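Local coordinates for protein endoglucanase (Clostridium thermocellum, PDB 2E4T) that hydrolyses beta-1,4-glucan chains such as cellulose and probably xyloglucan, this chain being the family 44 glycoside hydrolase module of a larger multidomain cellulase, at residues 51-55 / 148-152; 84-88 / 161-165; 113-118 / 132-137. Residue numbers count along the deposited sequence, not the author numbering.

Interaction 1 of 3, residues 51-55 / 148-152. With CA (calcium ion), chain C.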
ATOM      1  N   TYR A  51     -10.903   6.223  15.993  1.00  5.05           N
ATOM      2  CA  TYR A  51     -11.460   7.457  15.462  1.00  4.89           C
ATOM      3  C   TYR A  51     -12.990   7.420  15.478  1.00  5.15           C
ATOM      4  O   TYR A  51     -13.600   6.473  14.981  1.00  5.62           O
ATOM      5  CB  TYR A  51     -10.971   7.638  14.004  1.00  5.58           C
ATOM      6  CG  TYR A  51     -11.671   8.781  13.280  1.00  5.18           C
ATOM      7  CD1 TYR A  51     -11.417  10.116  13.619  1.00  5.57           C
ATOM      8  CD2 TYR A  51     -12.624   8.511  12.299  1.00  5.68           C
ATOM      9  CE1 TYR A  51     -12.067  11.146  12.974  1.00  5.60           C
ATOM     10  CE2 TYR A  51     -13.300   9.549  11.655  1.00  5.66           C
ATOM     11  CZ  TYR A  51     -13.043  10.861  12.014  1.00  5.46           C
ATOM     12  OH  TYR A  51     -13.756  11.862  11.380  1.00  6.12           O
ATOM     13  N   ASN A  52     -13.590   8.487  16.041  1.00  5.30           N
ATOM     14  CA  ASN A  52     -15.035   8.617  16.138  1.00  5.30           C
ATOM     15  C   ASN A  52     -15.495   9.650  15.120  1.00  5.09           C
ATOM     16  O   ASN A  52     -15.255  10.843  15.290  1.00  5.77           O
ATOM     17  CB  ASN A  52     -15.390   9.060  17.553  1.00  5.66           C
ATOM     18  CG  ASN A  52     -16.873   9.181  17.786  1.00  5.80           C
ATOM     19  OD1 ASN A  52     -17.661   9.295  16.842  1.00  6.69           O
ATOM     20  ND2 ASN A  52     -17.261   9.153  19.069  1.00  6.36           N
ATOM     21  N   TRP A  53     -16.191   9.212  14.049  1.00  5.45           N
ATOM     22  CA  TRP A  53     -16.563  10.149  13.005  1.00  5.59           C
ATOM     23  C   TRP A  53     -17.548  11.228  13.510  1.00  5.89           C
ATOM     24  O   TRP A  53     -17.688  12.283  12.882  1.00  6.45           O
ATOM     25  CB  TRP A  53     -17.185   9.406  11.803  1.00  5.69           C
ATOM     26  CG  TRP A  53     -18.597   8.955  12.004  1.00  5.71           C
ATOM     27  CD1 TRP A  53     -19.036   7.858  12.682  1.00  6.11           C
ATOM     28  CD2 TRP A  53     -19.774   9.594  11.459  1.00  6.13           C
ATOM     29  NE1 TRP A  53     -20.420   7.762  12.610  1.00  6.08           N
ATOM     30  CE2 TRP A  53     -20.877   8.809  11.867  1.00  6.22           C
ATOM     31  CE3 TRP A  53     -19.987  10.714  10.649  1.00  6.44           C
ATOM     32  CZ2 TRP A  53     -22.190   9.115  11.453  1.00  6.76           C
ATOM     33  CZ3 TRP A  53     -21.277  11.017  10.248  1.00  6.82           C
ATOM     34  CH2 TRP A  53     -22.354  10.218  10.645  1.00  7.00           C
ATOM     35  N   GLU A  54     -18.258  10.939  14.609  1.00  5.68           N
ATOM     36  CA  GLU A  54     -19.268  11.905  15.051  1.00  6.22           C
ATOM     37  C   GLU A  54     -18.660  13.177  15.596  1.00  6.77           C
ATOM     38  O   GLU A  54     -19.258  14.242  15.481  1.00  9.11           O
ATOM     39  CB  GLU A  54     -20.175  11.282  16.117  1.00  6.70           C
ATOM     40  CG  GLU A  54     -20.887  10.020  15.652  1.00  6.56           C
ATOM     41  CD  GLU A  54     -21.881   9.488  16.692  1.00  6.51           C
ATOM     42  OE1 GLU A  54     -21.806   9.910  17.894  1.00  6.95           O
ATOM     43  OE2 GLU A  54     -22.741   8.642  16.334  1.00  7.05           O
ATOM     44  N   ASN A  55     -17.482  13.048  16.241  1.00  6.53           N
ATOM     45  CA  ASN A  55     -16.844  14.202  16.933  1.00  6.90           C
ATOM     46  C   ASN A  55     -15.384  14.363  16.605  1.00  6.25           C
ATOM     47  O   ASN A  55     -14.764  15.322  17.083  1.00  7.30           O
ATOM     48  CB  ASN A  55     -17.103  14.115  18.427  1.00  8.48           C
ATOM     49  CG  ASN A  55     -16.570  12.846  18.996  1.00  8.59           C
ATOM     50  OD1 ASN A  55     -15.624  12.233  18.472  1.00  8.24           O
ATOM     51  ND2 ASN A  55     -17.172  12.414  20.107  1.00 11.97           N
ATOM     52  N   THR A 148     -26.749  14.371  10.988  1.00 10.49           N
ATOM     53  CA  THR A 148     -26.333  14.983  12.258  1.00 10.41           C
ATOM     54  C   THR A 148     -26.418  13.877  13.295  1.00 10.36           C
ATOM     55  O   THR A 148     -27.435  13.729  14.004  1.00 12.50           O
ATOM     56  CB  THR A 148     -27.202  16.170  12.668  1.00 13.06           C
ATOM     57  OG1 THR A 148     -28.580  15.819  12.631  1.00 15.20           O
ATOM     58  CG2 THR A 148     -27.068  17.276  11.707  1.00 15.38           C
ATOM     59  N   PRO A 149     -25.396  12.994  13.334  1.00  9.57           N
ATOM     60  CA  PRO A 149     -25.484  11.855  14.249  1.00  9.40           C
ATOM     61  C   PRO A 149     -25.567  12.319  15.678  1.00  9.90           C
ATOM     62  O   PRO A 149     -25.111  13.394  16.045  1.00 12.34           O
ATOM     63  CB  PRO A 149     -24.161  11.115  13.980  1.00 10.21           C
ATOM     64  CG  PRO A 149     -23.203  12.152  13.473  1.00 10.70           C
ATOM     65  CD  PRO A 149     -24.117  12.998  12.587  1.00 10.83           C
ATOM     66  N   ASP A 150     -26.200  11.496  16.496  1.00 10.07           N
ATOM     67  CA  ASP A 150     -26.422  11.830  17.911  1.00 10.95           C
ATOM     68  C   ASP A 150     -25.175  11.606  18.719  1.00  9.74           C
ATOM     69  O   ASP A 150     -24.764  10.476  18.902  1.00 10.09           O
ATOM     70  CB  ASP A 150     -27.574  10.991  18.437  1.00 11.92           C
ATOM     71  CG  ASP A 150     -27.964  11.327  19.848  1.00 15.74           C
ATOM     72  OD1 ASP A 150     -27.303  12.186  20.509  1.00 16.29           O
ATOM     73  OD2 ASP A 150     -29.010  10.798  20.298  1.00 20.05           O
ATOM     74  N   THR A 151     -24.560  12.680  19.175  1.00 11.17           N
ATOM     75  CA  THR A 151     -23.344  12.575  19.927  1.00 12.68           C
ATOM     76  C   THR A 151     -23.622  12.236  21.399  1.00 13.87           C
ATOM     77  O   THR A 151     -22.663  11.979  22.151  1.00 16.36           O
ATOM     78  CB  THR A 151     -22.491  13.854  19.866  1.00 14.43           C
ATOM     79  OG1 THR A 151     -23.347  14.942  20.251  1.00 16.15           O
ATOM     80  CG2 THR A 151     -21.990  14.086  18.461  1.00 16.39           C
ATOM     81  N   GLU A 152     -24.882  12.183  21.816  1.00 13.23           N
ATOM     82  CA  GLU A 152     -25.205  12.012  23.236  1.00 14.50           C
ATOM     83  C   GLU A 152     -25.476  10.545  23.626  1.00 13.81           C
ATOM     84  O   GLU A 152     -25.535  10.195  24.829  1.00 16.82           O
ATOM     85  CB  GLU A 152     -26.346  12.972  23.609  1.00 15.75           C
ATOM     86  CG  GLU A 152     -25.970  14.458  23.294  1.00 19.69           C
ATOM     87  CD  GLU A 152     -24.547  14.840  23.815  1.00 25.84           C
ATOM     88  OE1 GLU A 152     -24.286  14.710  25.043  1.00 28.11           O
ATOM     89  OE2 GLU A 152     -23.665  15.240  23.004  1.00 30.16           O
TER
HETATM   90 CA    CA C 701     -23.727   8.419  18.563  1.00  7.15          CA
HETATM   91  O   HOH W   1     -19.977  11.829  21.798  1.00 27.22           O
HETATM   92  O   HOH W   2     -25.631   7.717  17.323  1.00  9.04           O
HETATM   93  O   HOH W   3     -22.438   8.703  20.556  1.00 10.82           O
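This is a metal-bridged contact between two irregular loops, sited where long excursions leave two neighbouring strands of the TIM barrel, 40-43 and 104-109, on the way to their helices. The calcium ion does most of the joining. Glu-54 reaches across from 51-55 and chelates it with both carboxylate oxygens, OE1 and OE2 each 2.5 Å from CA, while 148-152 offers the main-chain O of Asp-150 at 2.3 Å. Waters 2 and 3, each 2.4 Å from the ion, add two more ligands, and Asp-153 and Tyr-155 complete a shell of seven. The shared metal explains why Glu-54 OE1 and Asp-150 O, both oxygen acceptors, can lie 3.2 Å apart.

Asx turns shape both loops: Asn-52 OD1 takes the N-H of Glu-54 (2.8 Å), and Asp-150 OD1 that of Glu-152 (2.8 Å), while the main-chain O of Asp-150 is the atom that binds the metal. Beside the ion, Pro-149 lays its CG over the face of the Trp-53 six-membered ring, a CH-pi contact with CG 3.9 Å from the ring centroid. Glu-54 CB also meets Thr-151 CG2 at 4.1 Å. Water 1 spans the far edge, donating to Thr-151 O (2.7 Å) and weakly accepting from Asn-55 ND2 (3.3 Å).

Behind the loops, Trp-53 stacks its other face on Phe-161 of helix 158-169, Asn-52, Trp-53 and Glu-54 touch Val-156 of strand 155-157, and Tyr-51 packs against Val-89 and Val-90 of helix 88-99.

Interaction 2 of 3, residues 84-88 / 161-165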
ATOM      1  N   SER A  84     -16.066  20.393  15.058  1.00 11.20           N
ATOM      2  CA  SER A  84     -17.238  19.687  15.538  1.00 12.82           C
ATOM      3  C   SER A  84     -18.130  19.209  14.391  1.00 10.53           C
ATOM      4  O   SER A  84     -19.178  18.645  14.660  1.00 12.23           O
ATOM      5  CB  SER A  84     -18.076  20.589  16.454  1.00 15.28           C
ATOM      6  OG  SER A  84     -18.509  21.716  15.715  1.00 17.66           O
ATOM      7  N   THR A  85     -17.724  19.364  13.116  1.00  8.95           N
ATOM      8  CA  THR A  85     -18.536  18.873  12.020  1.00  8.27           C
ATOM      9  C   THR A  85     -18.263  17.395  11.828  1.00  7.31           C
ATOM     10  O   THR A  85     -17.063  16.978  11.781  1.00  7.09           O
ATOM     11  CB  THR A  85     -18.234  19.619  10.742  1.00  9.23           C
ATOM     12  OG1 THR A  85     -18.441  20.998  10.981  1.00 11.67           O
ATOM     13  CG2 THR A  85     -19.047  19.170   9.544  1.00  9.92           C
ATOM     14  N   PRO A  86     -19.294  16.546  11.764  1.00  7.94           N
ATOM     15  CA  PRO A  86     -19.069  15.107  11.588  1.00  7.33           C
ATOM     16  C   PRO A  86     -18.117  14.833  10.425  1.00  6.35           C
ATOM     17  O   PRO A  86     -18.217  15.437   9.348  1.00  7.19           O
ATOM     18  CB  PRO A  86     -20.459  14.517  11.340  1.00  9.18           C
ATOM     19  CG  PRO A  86     -21.368  15.506  12.111  1.00 11.48           C
ATOM     20  CD  PRO A  86     -20.737  16.879  11.824  1.00 10.02           C
ATOM     21  N   ALA A  87     -17.231  13.866  10.674  1.00  6.13           N
ATOM     22  CA  ALA A  87     -16.324  13.357   9.649  1.00  6.14           C
ATOM     23  C   ALA A  87     -15.390  14.395   9.083  1.00  6.26           C
ATOM     24  O   ALA A  87     -14.753  14.103   8.052  1.00  6.33           O
ATOM     25  CB  ALA A  87     -17.098  12.635   8.518  1.00  7.21           C
ATOM     26  N   SER A  88     -15.191  15.555   9.729  1.00  6.27           N
ATOM     27  CA  SER A  88     -14.318  16.575   9.116  1.00  5.88           C
ATOM     28  C   SER A  88     -12.890  16.084   8.954  1.00  5.66           C
ATOM     29  O   SER A  88     -12.190  16.539   8.012  1.00  6.32           O
ATOM     30  CB  SER A  88     -14.379  17.884   9.877  1.00  6.74           C
ATOM     31  OG  SER A  88     -13.883  17.669  11.189  1.00  7.21           O
ATOM     32  N   PHE A 161     -21.887   6.479   9.067  1.00  5.83           N
ATOM     33  CA  PHE A 161     -20.678   7.198   8.646  1.00  5.60           C
ATOM     34  C   PHE A 161     -20.546   7.100   7.107  1.00  5.69           C
ATOM     35  O   PHE A 161     -20.352   8.119   6.409  1.00  5.87           O
ATOM     36  CB  PHE A 161     -19.510   6.558   9.384  1.00  6.05           C
ATOM     37  CG  PHE A 161     -18.101   7.074   9.132  1.00  6.00           C
ATOM     38  CD1 PHE A 161     -17.807   8.276   8.496  1.00  6.30           C
ATOM     39  CD2 PHE A 161     -17.058   6.284   9.627  1.00  6.47           C
ATOM     40  CE1 PHE A 161     -16.488   8.655   8.320  1.00  6.94           C
ATOM     41  CE2 PHE A 161     -15.732   6.680   9.463  1.00  7.09           C
ATOM     42  CZ  PHE A 161     -15.453   7.862   8.816  1.00  7.35           C
ATOM     43  N   VAL A 162     -20.605   5.879   6.570  1.00  5.51           N
ATOM     44  CA  VAL A 162     -20.520   5.709   5.112  1.00  5.26           C
ATOM     45  C   VAL A 162     -21.621   6.501   4.415  1.00  5.57           C
ATOM     46  O   VAL A 162     -21.406   7.154   3.387  1.00  6.07           O
ATOM     47  CB  VAL A 162     -20.501   4.223   4.730  1.00  6.19           C
ATOM     48  CG1 VAL A 162     -20.544   4.058   3.216  1.00  6.55           C
ATOM     49  CG2 VAL A 162     -19.253   3.566   5.300  1.00  6.95           C
ATOM     50  N   ASN A 163     -22.848   6.457   4.965  1.00  5.71           N
ATOM     51  CA  ASN A 163     -23.948   7.208   4.342  1.00  5.78           C
ATOM     52  C   ASN A 163     -23.609   8.722   4.286  1.00  6.11           C
ATOM     53  O   ASN A 163     -23.923   9.396   3.289  1.00  6.57           O
ATOM     54  CB  ASN A 163     -25.235   6.976   5.153  1.00  6.56           C
ATOM     55  CG  ASN A 163     -26.380   7.755   4.560  1.00  7.74           C
ATOM     56  OD1 ASN A 163     -26.898   7.385   3.483  1.00  9.10           O
ATOM     57  ND2 ASN A 163     -26.757   8.871   5.197  1.00  8.64           N
ATOM     58  N   TYR A 164     -23.000   9.264   5.344  1.00  6.33           N
ATOM     59  CA  TYR A 164     -22.633  10.676   5.345  1.00  6.33           C
ATOM     60  C   TYR A 164     -21.664  10.980   4.191  1.00  6.01           C
ATOM     61  O   TYR A 164     -21.801  12.003   3.472  1.00  6.80           O
ATOM     62  CB  TYR A 164     -22.028  11.029   6.709  1.00  6.95           C
ATOM     63  CG  TYR A 164     -21.663  12.479   6.852  1.00  7.06           C
ATOM     64  CD1 TYR A 164     -22.553  13.337   7.493  1.00  8.26           C
ATOM     65  CD2 TYR A 164     -20.437  13.001   6.412  1.00  8.37           C
ATOM     66  CE1 TYR A 164     -22.273  14.693   7.653  1.00 10.47           C
ATOM     67  CE2 TYR A 164     -20.172  14.365   6.584  1.00 10.05           C
ATOM     68  CZ  TYR A 164     -21.106  15.213   7.187  1.00 10.86           C
ATOM     69  OH  TYR A 164     -20.764  16.553   7.315  1.00 15.23           O
ATOM     70  N   LEU A 165     -20.687  10.103   4.023  1.00  6.03           N
ATOM     71  CA  LEU A 165     -19.677  10.273   2.961  1.00  5.95           C
ATOM     72  C   LEU A 165     -20.324  10.152   1.558  1.00  5.82           C
ATOM     73  O   LEU A 165     -20.027  10.961   0.666  1.00  6.97           O
ATOM     74  CB  LEU A 165     -18.561   9.261   3.137  1.00  6.10           C
ATOM     75  CG  LEU A 165     -17.764   9.448   4.421  1.00  6.32           C
ATOM     76  CD1 LEU A 165     -16.780   8.270   4.585  1.00  6.72           C
ATOM     77  CD2 LEU A 165     -17.029  10.757   4.505  1.00  7.00           C
TER
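A tight turn pushes its tip into the side of a helix here. Residues 85-88 form a type II beta turn, closed by Ser-88 N to Thr-85 O at 3.1 Å, with Pro-86 at the second position and Ala-87 at the third. Ala-87 is also the N-cap residue of helix 88-99, and its positive phi of 61° suits the third corner of such a turn. The methyl group thus thrust outward is the main bump.

The hollow that receives it is made by three side chains from one flank of helix 158-169, spaced i, i+3 and i+4. Ala-87 CB lies 4.0 Å from Phe-161 CE1, 4.0 Å from Tyr-164 CD2 and 4.4 Å from Leu-165 CD2, so the methyl is held by all three. The backbones come nearest at Ala-87 and Phe-161, where the CA atoms are 7.6 Å apart, and the gap is taken up by the Ala-87 methyl and the longer helix side chains. Next to this socket Tyr-164 extends along the turn: Pro-86 CB rests over a face of its ring, 4.1 Å from CE1, and the methyl CG2 of Thr-85 meets Tyr-164 OH at 3.8 Å. Helices 88-99 and 158-169 follow successive strands of the barrel, so the fit seats the start of one against the flank of the next.

Thr-85 OG1 hydrogen-bonds to Glu-82 OE2. The contact buries 190 Å², most of it on Tyr-164, Ala-87 and Pro-86; its clear contacts are between apolar groups, so packing and shape carry most of it.

Interaction 3 of 3, residues 113-118 / 132-137; sequences GYVSAD and SRWKEV
Segments 113-118 and 132-137 pair antiparallel, strands 114-116 and 134-137 running at 145° with axes 4.5 Å apart. Gly-113 starts at phi/psi 140/-23, where a CB would strike the preceding carbonyl; its O accepts from Val-137 N (2.9 Å). Tyr-114, extended (-146/158), forms a non-hydrogen-bonded pair with Glu-136 (CA-CA 4.5 Å); its m rotamer brings CE1 to 3.7 Å from Glu-136 CB, and a water joins OH to Glu-136 OE1, 2.7 Å from each, while Glu-136 OE2 makes a salt bridge with Lys-138. Val-115 (-136/158) and Lys-135 make the hydrogen-bonded pair, N to O at 2.9 Å both ways, and Val-115 CG1 (chi1 m) meets Val-137 CG2 (chi1 t) at 3.6 Å. This is the antiparallel ladder of a small three-stranded sheet in the excursion after barrel strand 104-109, with 114-116 at its edge and 155-157 parallel to the central 134-138. Ser-116 stands opposite Trp-134 (m, chi2 106°; CA-CA 4.8 Å), the side chains diverging; Ser-116 OG bonds to Ser-68. At Ala-117 (-82/-21) the strand has ended; its N donates to Arg-133 O (2.9 Å). Asp-118, chi1 p, makes a two-pronged salt bridge with Arg-133, whose chi1 to chi3 are all m: OD2 to NE 2.8 Å, OD1 to NH2 2.9 Å.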
ATOM      1  N   GLY A 113     -13.967  -2.225  18.170  1.00  6.50           N
ATOM      2  CA  GLY A 113     -15.203  -2.344  18.932  1.00  6.44           C
ATOM      3  C   GLY A 113     -15.708  -1.063  19.550  1.00  5.61           C
ATOM      4  O   GLY A 113     -16.907  -0.963  19.845  1.00  6.14           O
ATOM      5  N   TYR A 114     -14.808  -0.094  19.753  1.00  5.56           N
ATOM      6  CA  TYR A 114     -15.145   1.160  20.434  1.00  5.43           C
ATOM      7  C   TYR A 114     -14.313   2.287  19.804  1.00  5.32           C
ATOM      8  O   TYR A 114     -13.219   2.031  19.240  1.00  6.00           O
ATOM      9  CB  TYR A 114     -14.788   1.078  21.929  1.00  5.83           C
ATOM     10  CG  TYR A 114     -15.617   0.052  22.664  1.00  5.50           C
ATOM     11  CD1 TYR A 114     -16.807   0.424  23.306  1.00  5.63           C
ATOM     12  CD2 TYR A 114     -15.248  -1.291  22.716  1.00  5.97           C
ATOM     13  CE1 TYR A 114     -17.594  -0.523  23.948  1.00  6.49           C
ATOM     14  CE2 TYR A 114     -16.039  -2.258  23.331  1.00  6.57           C
ATOM     15  CZ  TYR A 114     -17.219  -1.837  23.950  1.00  6.69           C
ATOM     16  OH  TYR A 114     -18.000  -2.799  24.578  1.00  7.89           O
ATOM     17  N   VAL A 115     -14.802   3.500  19.980  1.00  5.38           N
ATOM     18  CA  VAL A 115     -14.106   4.693  19.491  1.00  5.24           C
ATOM     19  C   VAL A 115     -14.149   5.769  20.601  1.00  5.43           C
ATOM     20  O   VAL A 115     -15.027   5.746  21.505  1.00  5.61           O
ATOM     21  CB  VAL A 115     -14.735   5.261  18.176  1.00  5.14           C
ATOM     22  CG1 VAL A 115     -14.514   4.236  17.059  1.00  5.84           C
ATOM     23  CG2 VAL A 115     -16.195   5.595  18.351  1.00  6.41           C
ATOM     24  N   SER A 116     -13.214   6.707  20.534  1.00  5.60           N
ATOM     25  CA  SER A 116     -13.111   7.715  21.591  1.00  5.49           C
ATOM     26  C   SER A 116     -14.416   8.497  21.772  1.00  5.44           C
ATOM     27  O   SER A 116     -14.975   9.066  20.806  1.00  6.53           O
ATOM     28  CB  SER A 116     -12.045   8.749  21.194  1.00  5.98           C
ATOM     29  OG  SER A 116     -10.751   8.163  21.230  1.00  6.28           O
ATOM     30  N   ALA A 117     -14.863   8.613  23.030  1.00  6.01           N
ATOM     31  CA  ALA A 117     -16.022   9.439  23.344  1.00  6.43           C
ATOM     32  C   ALA A 117     -15.688  10.916  23.475  1.00  6.98           C
ATOM     33  O   ALA A 117     -16.609  11.746  23.447  1.00  9.15           O
ATOM     34  CB  ALA A 117     -16.651   8.975  24.657  1.00  7.02           C
ATOM     35  N   ASP A 118     -14.416  11.232  23.716  1.00  6.87           N
ATOM     36  CA  ASP A 118     -14.014  12.561  24.151  1.00  6.95           C
ATOM     37  C   ASP A 118     -12.576  12.787  23.683  1.00  6.80           C
ATOM     38  O   ASP A 118     -11.920  11.894  23.136  1.00  6.92           O
ATOM     39  CB  ASP A 118     -14.164  12.706  25.679  1.00  7.27           C
ATOM     40  CG  ASP A 118     -13.285  11.684  26.409  1.00  7.22           C
ATOM     41  OD1 ASP A 118     -12.051  11.730  26.236  1.00  7.27           O
ATOM     42  OD2 ASP A 118     -13.858  10.809  27.147  1.00  8.40           O
ATOM     43  N   SER A 132     -17.165   5.334  30.250  1.00  7.72           N
ATOM     44  CA  SER A 132     -17.565   6.661  29.813  1.00  8.12           C
ATOM     45  C   SER A 132     -16.601   7.236  28.777  1.00  7.23           C
ATOM     46  O   SER A 132     -16.963   8.206  28.077  1.00  8.45           O
ATOM     47  CB  SER A 132     -17.607   7.637  31.013  1.00 10.42           C
ATOM     48  OG  SER A 132     -16.334   7.841  31.544  1.00 14.03           O
ATOM     49  N   ARG A 133     -15.389   6.678  28.667  1.00  6.21           N
ATOM     50  CA  ARG A 133     -14.398   7.216  27.731  1.00  6.18           C
ATOM     51  C   ARG A 133     -14.622   6.727  26.289  1.00  5.86           C
ATOM     52  O   ARG A 133     -13.902   7.198  25.395  1.00  6.19           O
ATOM     53  CB  ARG A 133     -12.983   6.834  28.169  1.00  6.37           C
ATOM     54  CG  ARG A 133     -12.660   7.261  29.606  1.00  6.69           C
ATOM     55  CD  ARG A 133     -12.820   8.743  29.874  1.00  7.12           C
ATOM     56  NE  ARG A 133     -12.064   9.581  28.943  1.00  6.80           N
ATOM     57  CZ  ARG A 133     -10.754   9.790  29.006  1.00  6.34           C
ATOM     58  NH1 ARG A 133     -10.021   9.222  29.962  1.00  7.29           N
ATOM     59  NH2 ARG A 133     -10.181  10.563  28.072  1.00  7.31           N
ATOM     60  N   TRP A 134     -15.560   5.813  26.083  1.00  6.13           N
ATOM     61  CA  TRP A 134     -15.707   5.164  24.778  1.00  5.79           C
ATOM     62  C   TRP A 134     -17.147   5.131  24.347  1.00  5.96           C
ATOM     63  O   TRP A 134     -18.077   5.028  25.189  1.00  7.11           O
ATOM     64  CB  TRP A 134     -15.196   3.698  24.895  1.00  6.37           C
ATOM     65  CG  TRP A 134     -13.784   3.573  25.319  1.00  5.67           C
ATOM     66  CD1 TRP A 134     -13.334   3.174  26.539  1.00  5.87           C
ATOM     67  CD2 TRP A 134     -12.606   3.854  24.537  1.00  5.73           C
ATOM     68  NE1 TRP A 134     -11.967   3.168  26.591  1.00  6.12           N
ATOM     69  CE2 TRP A 134     -11.482   3.594  25.365  1.00  5.92           C
ATOM     70  CE3 TRP A 134     -12.405   4.358  23.242  1.00  6.25           C
ATOM     71  CZ2 TRP A 134     -10.187   3.767  24.894  1.00  6.38           C
ATOM     72  CZ3 TRP A 134     -11.118   4.555  22.794  1.00  6.88           C
ATOM     73  CH2 TRP A 134     -10.022   4.252  23.621  1.00  6.70           C
ATOM     74  N   LYS A 135     -17.340   5.085  23.034  1.00  6.05           N
ATOM     75  CA  LYS A 135     -18.632   4.747  22.442  1.00  6.37           C
ATOM     76  C   LYS A 135     -18.507   3.399  21.732  1.00  5.72           C
ATOM     77  O   LYS A 135     -17.474   3.125  21.080  1.00  6.58           O
ATOM     78  CB  LYS A 135     -19.059   5.802  21.423  1.00  6.90           C
ATOM     79  CG  LYS A 135     -19.206   7.200  21.989  1.00  8.49           C
ATOM     80  CD  LYS A 135     -20.230   7.315  23.087  1.00  9.22           C
ATOM     81  CE  LYS A 135     -20.370   8.747  23.599  1.00 11.95           C
ATOM     82  NZ  LYS A 135     -21.397   8.803  24.709  1.00 14.30           N
ATOM     83  N   GLU A 136     -19.515   2.546  21.880  1.00  6.56           N
ATOM     84  CA  GLU A 136     -19.529   1.265  21.227  1.00  6.45           C
ATOM     85  C   GLU A 136     -19.852   1.417  19.738  1.00  6.37           C
ATOM     86  O   GLU A 136     -20.816   2.111  19.397  1.00  6.93           O
ATOM     87  CB  GLU A 136     -20.597   0.362  21.905  1.00  6.98           C
ATOM     88  CG  GLU A 136     -20.631  -1.055  21.312  1.00  8.66           C
ATOM     89  CD  GLU A 136     -21.760  -1.894  21.824  1.00  9.09           C
ATOM     90  OE1 GLU A 136     -22.079  -1.815  23.037  1.00 10.25           O
ATOM     91  OE2 GLU A 136     -22.358  -2.661  21.001  1.00 11.94           O
ATOM     92  N   VAL A 137     -19.061   0.769  18.887  1.00  6.35           N
ATOM     93  CA  VAL A 137     -19.352   0.772  17.470  1.00  6.19           C
ATOM     94  C   VAL A 137     -20.323  -0.330  17.121  1.00  6.34           C
ATOM     95  O   VAL A 137     -20.145  -1.489  17.533  1.00  7.09           O
ATOM     96  CB  VAL A 137     -18.048   0.555  16.661  1.00  6.99           C
ATOM     97  CG1 VAL A 137     -18.378   0.394  15.193  1.00  8.14           C
ATOM     98  CG2 VAL A 137     -17.126   1.776  16.898  1.00  8.99           C
TER
HETATM   99  O   HOH W   4     -20.454  -1.952  25.169  1.00  9.60           O
HETATM  100  O   HOH W   5     -11.996   9.050  24.953  1.00  8.07           O
HETATM  101  O   HOH W   6     -16.354  10.921  28.110  1.00 14.79           O

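In the fold
Interaction 1 is the hub of the three. Its centre lies about 8 Å from that of interaction 2 and about 10 Å from that of interaction 3, while 2 and 3 are about 16 Å apart and do not touch. The loop 51-55 reaches both: Trp-53 O to Ala-87 N (2.8 Å) ties it to the turn of interaction 2, and Asn-52 ND2 to Ser-116 O (2.9 Å) to the edge strand of interaction 3. The calcium lies in interaction 1, about 6 Å from the side chain of Lys-135, which bonds to Asp-153 O, and about 10 Å from that of Pro-86. Along the chain 1 and 2 cross, and 3 is nested inside both.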